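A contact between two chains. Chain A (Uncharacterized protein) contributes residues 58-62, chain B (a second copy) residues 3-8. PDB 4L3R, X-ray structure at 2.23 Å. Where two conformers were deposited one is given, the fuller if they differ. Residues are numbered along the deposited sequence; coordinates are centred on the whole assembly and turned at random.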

# COMPACT_ATOMS: atom_id res chain seq x y z
N ASN A 58 -4.00 2.52 -4.94
CA ASN A 58 -4.10 2.34 -3.48
C ASN A 58 -3.74 0.94 -3.05
O ASN A 58 -3.77 0.01 -3.85
CB ASN A 58 -5.54 2.61 -3.00
CG ASN A 58 -6.16 3.89 -3.50
OD1 ASN A 58 -7.16 3.87 -4.22
ND2 ASN A 58 -5.63 5.02 -3.08
N CYS A 59 -3.49 0.76 -1.75
CA CYS A 59 -3.27 -0.56 -1.16
C CYS A 59 -4.53 -0.92 -0.39
O CYS A 59 -5.13 -0.04 0.22
CB CYS A 59 -2.02 -0.59 -0.29
SG CYS A 59 -0.49 -0.87 -1.23
N ALA A 60 -4.99 -2.17 -0.52
CA ALA A 60 -6.24 -2.61 0.09
C ALA A 60 -6.14 -4.03 0.60
O ALA A 60 -5.44 -4.84 -0.01
CB ALA A 60 -7.35 -2.52 -0.94
N ASP A 61 -6.90 -4.37 1.66
CA ASP A 61 -6.94 -5.71 2.23
C ASP A 61 -7.97 -6.52 1.45
O ASP A 61 -9.17 -6.43 1.72
CB ASP A 61 -7.25 -5.69 3.74
CG ASP A 61 -7.29 -7.06 4.39
OD1 ASP A 61 -6.49 -7.92 4.00
OD2 ASP A 61 -8.12 -7.25 5.30
N VAL A 62 -7.48 -7.27 0.45
CA VAL A 62 -8.30 -8.10 -0.43
C VAL A 62 -8.12 -9.57 -0.03
O VAL A 62 -7.05 -10.14 -0.25
CB VAL A 62 -7.91 -7.87 -1.92
CG1 VAL A 62 -8.81 -8.68 -2.86
CG2 VAL A 62 -7.94 -6.39 -2.28
N GLU B 3 -12.66 -1.48 6.08
CA GLU B 3 -11.30 -2.00 5.99
C GLU B 3 -10.22 -0.88 6.08
O GLU B 3 -9.04 -1.17 5.91
CB GLU B 3 -11.13 -2.81 4.68
CG GLU B 3 -11.60 -4.25 4.79
CD GLU B 3 -10.69 -5.21 5.53
OE1 GLU B 3 -9.65 -4.76 6.07
OE2 GLU B 3 -11.01 -6.42 5.58
N ASP B 4 -10.62 0.38 6.38
CA ASP B 4 -9.67 1.50 6.52
C ASP B 4 -8.85 1.36 7.82
O ASP B 4 -7.78 1.96 7.91
CB ASP B 4 -10.40 2.86 6.49
CG ASP B 4 -9.50 4.09 6.41
OD1 ASP B 4 -8.42 4.00 5.78
OD2 ASP B 4 -9.89 5.15 6.95
N ASP B 5 -9.34 0.58 8.81
CA ASP B 5 -8.61 0.33 10.06
C ASP B 5 -7.28 -0.37 9.75
O ASP B 5 -6.27 -0.06 10.38
CB ASP B 5 -9.44 -0.53 11.04
CG ASP B 5 -10.65 0.15 11.65
OD1 ASP B 5 -10.99 1.27 11.21
OD2 ASP B 5 -11.26 -0.44 12.57
N VAL B 6 -7.29 -1.30 8.76
CA VAL B 6 -6.09 -2.04 8.34
C VAL B 6 -5.12 -1.11 7.61
O VAL B 6 -3.93 -1.18 7.88
CB VAL B 6 -6.45 -3.26 7.45
CG1 VAL B 6 -5.19 -3.90 6.84
CG2 VAL B 6 -7.22 -4.30 8.24
N MSE B 7 -5.62 -0.25 6.70
CA MSE B 7 -4.70 0.60 5.95
C MSE B 7 -4.20 1.78 6.79
O MSE B 7 -3.22 2.39 6.39
CB MSE B 7 -5.30 1.05 4.61
CG MSE B 7 -4.67 0.34 3.40
SE MSE B 7 -4.46 -1.63 3.55
CE MSE B 7 -6.31 -1.99 3.88
N GLU B 8 -4.78 2.03 7.99
CA GLU B 8 -4.24 3.05 8.88
C GLU B 8 -2.93 2.53 9.53
O GLU B 8 -2.12 3.34 9.97
CB GLU B 8 -5.27 3.46 9.95
CG GLU B 8 -4.90 4.67 10.79
CD GLU B 8 -4.47 5.92 10.04
OE1 GLU B 8 -5.06 6.22 8.98
OE2 GLU B 8 -3.53 6.61 10.51

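Two carboxylates meet across this contact: OD2 of D61(A) lies 3.0 Å from OE2 of E3(B) and equally 3.0 Å from OE1 of E3(B). All three oxygens are acceptors, so no hydrogen bond is assigned, and as like charges the groups should repel unless something offsets them; OD2 of D61(A) is hydrogen-bonded elsewhere in the structure. No hydrogen bond links the two stretches at all, and the two stretches bury 230 Å² together, with D61(A) and M7(B) giving the largest shares. Strand 58-62 of chain A passes helix 4-8 of chain B with an axial closest approach of 8.0 Å and 125° between their N-to-C directions, far from parallel and well short of antiparallel. The selenomethionine M7(B) does most of the packing from the helix. Its CA-to-CB bond points toward the strand, and its chain, with chi1 between wells at -107° and chi2 and chi3 both p, lies along the backbone from C59(A) to D61(A). CG of M7(B) sits 3.2 Å from the carbonyl O of C59(A), a close approach of carbon to oxygen; farther out, CE of M7(B) lies 3.8 Å from CA of A60(A) and 3.3 Å from N of D61(A). The CA-to-CB bond of A60(A) points away, so this residue offers mainly its backbone to the methyl group. The CA-to-CB bond of D61(A), by contrast, points toward the chain B stretch; the residue has chi1 t and two kinds of neighbour. Its CB makes apolar contacts, 3.8 Å from CE of M7(B) and 4.1 Å from CG1 of V6(B), while its carboxylate reaches on to E3(B). At the start of the helix, a weak hydrogen bond runs from N of V6(B) to O of E3(B) (3.3 Å), tying together the backbones of two residues that both contact D61(A).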